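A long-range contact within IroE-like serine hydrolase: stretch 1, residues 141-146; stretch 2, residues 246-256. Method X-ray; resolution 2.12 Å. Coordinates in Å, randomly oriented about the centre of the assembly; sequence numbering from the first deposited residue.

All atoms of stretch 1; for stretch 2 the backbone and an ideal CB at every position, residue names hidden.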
# COMPACT_ATOMS: atom_id res chain seq x y z
N LEU A 141 -16.79 7.17 3.41
CA LEU A 141 -17.07 6.54 2.11
C LEU A 141 -15.83 6.72 1.25
O LEU A 141 -15.31 7.86 1.12
CB LEU A 141 -18.31 7.13 1.42
CG LEU A 141 -18.76 6.54 0.05
CD1 LEU A 141 -19.10 5.06 0.15
CD2 LEU A 141 -19.96 7.32 -0.49
N VAL A 142 -15.35 5.59 0.69
CA VAL A 142 -14.19 5.56 -0.22
C VAL A 142 -14.67 5.11 -1.63
O VAL A 142 -15.13 3.98 -1.82
CB VAL A 142 -13.04 4.63 0.30
CG1 VAL A 142 -11.84 4.62 -0.65
CG2 VAL A 142 -12.61 5.01 1.73
N GLY A 143 -14.59 6.02 -2.60
CA GLY A 143 -15.01 5.77 -3.96
C GLY A 143 -13.87 6.07 -4.91
O GLY A 143 -13.20 7.09 -4.78
N HIS A 144 -13.63 5.14 -5.84
CA HIS A 144 -12.59 5.26 -6.85
C HIS A 144 -13.24 5.18 -8.22
O HIS A 144 -14.18 4.37 -8.43
CB HIS A 144 -11.60 4.11 -6.68
CG HIS A 144 -10.64 3.96 -7.80
ND1 HIS A 144 -10.77 2.97 -8.75
CD2 HIS A 144 -9.55 4.69 -8.15
CE1 HIS A 144 -9.78 3.08 -9.62
NE2 HIS A 144 -9.04 4.13 -9.30
N SER A 145 -12.75 5.98 -9.16
CA SER A 145 -13.24 6.00 -10.54
C SER A 145 -14.70 6.37 -10.50
O SER A 145 -15.06 7.37 -9.88
CB SER A 145 -12.99 4.65 -11.22
OG SER A 145 -13.22 4.69 -12.64
N PHE A 146 -15.56 5.60 -11.16
CA PHE A 146 -17.00 5.85 -11.07
C PHE A 146 -17.52 5.87 -9.63
O PHE A 146 -18.44 6.62 -9.32
CB PHE A 146 -17.79 4.84 -11.87
CG PHE A 146 -17.76 5.09 -13.32
CD1 PHE A 146 -16.74 4.61 -14.10
CD2 PHE A 146 -18.77 5.82 -13.91
CE1 PHE A 146 -16.74 4.87 -15.43
CE2 PHE A 146 -18.75 6.07 -15.24
CZ PHE A 146 -17.77 5.62 -15.99
N UNK A 246 -1.47 6.06 -12.40
CA UNK A 246 -2.48 5.89 -13.42
C UNK A 246 -3.85 5.90 -12.74
O UNK A 246 -3.99 5.87 -11.51
CB UNK A 246 -2.26 4.60 -14.21
N UNK A 247 -4.88 5.94 -13.57
CA UNK A 247 -6.22 5.99 -13.07
C UNK A 247 -6.54 4.77 -12.19
O UNK A 247 -7.14 4.87 -11.11
CB UNK A 247 -7.20 6.09 -14.24
N UNK A 248 -6.12 3.62 -12.65
CA UNK A 248 -6.31 2.42 -11.85
C UNK A 248 -5.32 2.30 -10.65
O UNK A 248 -5.77 2.02 -9.54
CB UNK A 248 -6.17 1.20 -12.76
N UNK A 249 -4.03 2.56 -10.85
CA UNK A 249 -3.03 2.39 -9.73
C UNK A 249 -3.18 3.37 -8.56
O UNK A 249 -2.62 3.14 -7.48
CB UNK A 249 -1.61 2.54 -10.29
N UNK A 250 -3.88 4.47 -8.75
CA UNK A 250 -3.94 5.47 -7.70
C UNK A 250 -4.91 5.10 -6.56
O UNK A 250 -4.87 5.73 -5.51
CB UNK A 250 -4.35 6.81 -8.31
N UNK A 251 -5.73 4.05 -6.75
CA UNK A 251 -6.68 3.63 -5.72
C UNK A 251 -5.96 3.33 -4.42
O UNK A 251 -6.39 3.76 -3.33
CB UNK A 251 -7.47 2.40 -6.18
N UNK A 252 -4.82 2.66 -4.55
CA UNK A 252 -4.05 2.25 -3.37
C UNK A 252 -3.35 3.39 -2.60
O UNK A 252 -3.61 3.54 -1.39
CB UNK A 252 -2.99 1.24 -3.81
N UNK A 253 -2.44 4.11 -3.27
CA UNK A 253 -1.69 5.23 -2.66
C UNK A 253 -2.63 6.37 -2.30
O UNK A 253 -2.33 7.16 -1.39
CB UNK A 253 -0.60 5.73 -3.61
N UNK A 254 -3.74 6.47 -3.04
CA UNK A 254 -4.78 7.49 -2.79
C UNK A 254 -5.46 7.25 -1.45
O UNK A 254 -5.68 8.19 -0.69
CB UNK A 254 -5.82 7.49 -3.91
N UNK A 255 -5.80 6.00 -1.16
CA UNK A 255 -6.35 5.62 0.15
C UNK A 255 -5.24 5.75 1.21
O UNK A 255 -5.44 6.27 2.29
CB UNK A 255 -6.91 4.20 0.12
N UNK A 256 -4.04 5.28 0.88
CA UNK A 256 -2.94 5.40 1.81
C UNK A 256 -2.83 6.84 2.34
O UNK A 256 -2.88 7.08 3.55
CB UNK A 256 -1.63 4.97 1.14

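Position 246 lies beyond the reach of stretch 1, and its phi/psi of -106/171 is extended, just ahead of a run of helical angles. Such a place often takes Ser, Thr, Asp or Asn, whose side chains can accept a bond from a backbone NH of the coming turn. The residue is Thr246, and its OG1 accepts a bond from the backbone N of position 249 at 2.9 Å.

At position 247 the backbone already contributes: NE2 of His144 donates to the carbonyl O of this residue at 2.7 Å, a bond that does not by itself specify the side chain. CA-to-CB points sideways, and the ideal CB is 6.4 Å from OG of Ser145. A long polar side chain such as His, Gln, Glu or Lys could bridge the gap. The deposited residue is His247. With chi1 at t, its ring edge meets the serine, and NE2 of His247 hydrogen-bonds OG of Ser145 at 2.8 Å. The rings of His144 and His247 are near parallel but slid apart, so they barely overlap. A serine-histidine pair of this kind is consistent with the catalytic machinery of a serine hydrolase.

Position 248 points away, its ideal CB 5.1 Å from CE1 of His144; many residues would fit, and a flexible one could fold back. Gln248 does so, with chi1 and chi2 both m, bringing its OE1 3.6 Å from CE1 of His144 at the ring edge.

Position 249 also points away, so many side chains would suit; a small polar one such as Ser, Thr or Asp could reach back to the NH of Thr246. Ser249 does: its OG accepts from the backbone N of Thr246 at 3.0 Å.

Position 250 points sideways, near the imidazole edge, where a modest apolar group suits. Val250 places CG1 4.4 Å from NE2 of His144.

Position 251 faces the strand directly, its ideal CB only 3.7 Å from CD2 of His144. The close approach favours Ala, Ser or Cys. Ser251 lays its CB over one face of the His144 ring, 3.8 Å from the centroid, a CH-pi contact.

Positions 252 and 253 are out of reach, leaving their choice open here; they are His252 and Ile253. At 254 an ideal CB would lie 2.5 Å from the carbonyl O of Val250, which favours glycine, and Gly254 is found.

Position 255 points sideways, but Val142 offers an apolar surface within reach of Leu, Ile or Met. Leu255 extends CD1 to 3.9 Å from CG2 of Val142. Position 256, out of reach, is Tyr256.

Stretch 2, residues 246-256: THQSVSHIGLY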
# COMPACT_ATOMS: atom_id res chain seq x y z
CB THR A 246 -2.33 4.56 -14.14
OG1 THR A 246 -2.62 3.52 -13.22
CG2 THR A 246 -0.93 4.36 -14.73
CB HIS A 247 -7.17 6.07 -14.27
CG HIS A 247 -8.60 5.93 -13.90
ND1 HIS A 247 -9.24 6.85 -13.11
CD2 HIS A 247 -9.51 5.00 -14.23
CE1 HIS A 247 -10.50 6.48 -12.96
NE2 HIS A 247 -10.69 5.37 -13.64
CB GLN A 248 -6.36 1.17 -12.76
CG GLN A 248 -7.71 1.08 -13.56
CD GLN A 248 -8.94 0.87 -12.65
OE1 GLN A 248 -8.87 0.22 -11.61
NE2 GLN A 248 -10.07 1.41 -13.07
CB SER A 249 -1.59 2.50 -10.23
OG SER A 249 -1.17 3.86 -10.35
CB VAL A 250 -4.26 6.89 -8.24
CG1 VAL A 250 -5.79 7.05 -8.46
CG2 VAL A 250 -3.72 7.96 -7.28
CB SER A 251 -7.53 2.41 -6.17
OG SER A 251 -6.75 1.24 -6.42
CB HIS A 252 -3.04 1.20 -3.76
CG HIS A 252 -2.43 0.47 -2.60
ND1 HIS A 252 -3.04 -0.62 -2.02
CD2 HIS A 252 -1.26 0.65 -1.94
CE1 HIS A 252 -2.27 -1.08 -1.04
NE2 HIS A 252 -1.18 -0.34 -0.99
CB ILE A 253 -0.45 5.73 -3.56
CG1 ILE A 253 0.60 6.47 -2.72
CG2 ILE A 253 -0.90 6.60 -4.75
CD1 ILE A 253 1.22 5.64 -1.52
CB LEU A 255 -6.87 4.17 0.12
CG LEU A 255 -7.42 3.56 1.44
CD1 LEU A 255 -8.75 4.21 1.91
CD2 LEU A 255 -7.60 2.00 1.30
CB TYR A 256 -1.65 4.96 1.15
CG TYR A 256 -0.47 4.88 2.10
CD1 TYR A 256 0.30 6.01 2.40
CD2 TYR A 256 -0.13 3.67 2.71
CE1 TYR A 256 1.39 5.93 3.30
CE2 TYR A 256 0.92 3.59 3.60
CZ TYR A 256 1.68 4.72 3.90
OH TYR A 256 2.76 4.59 4.78
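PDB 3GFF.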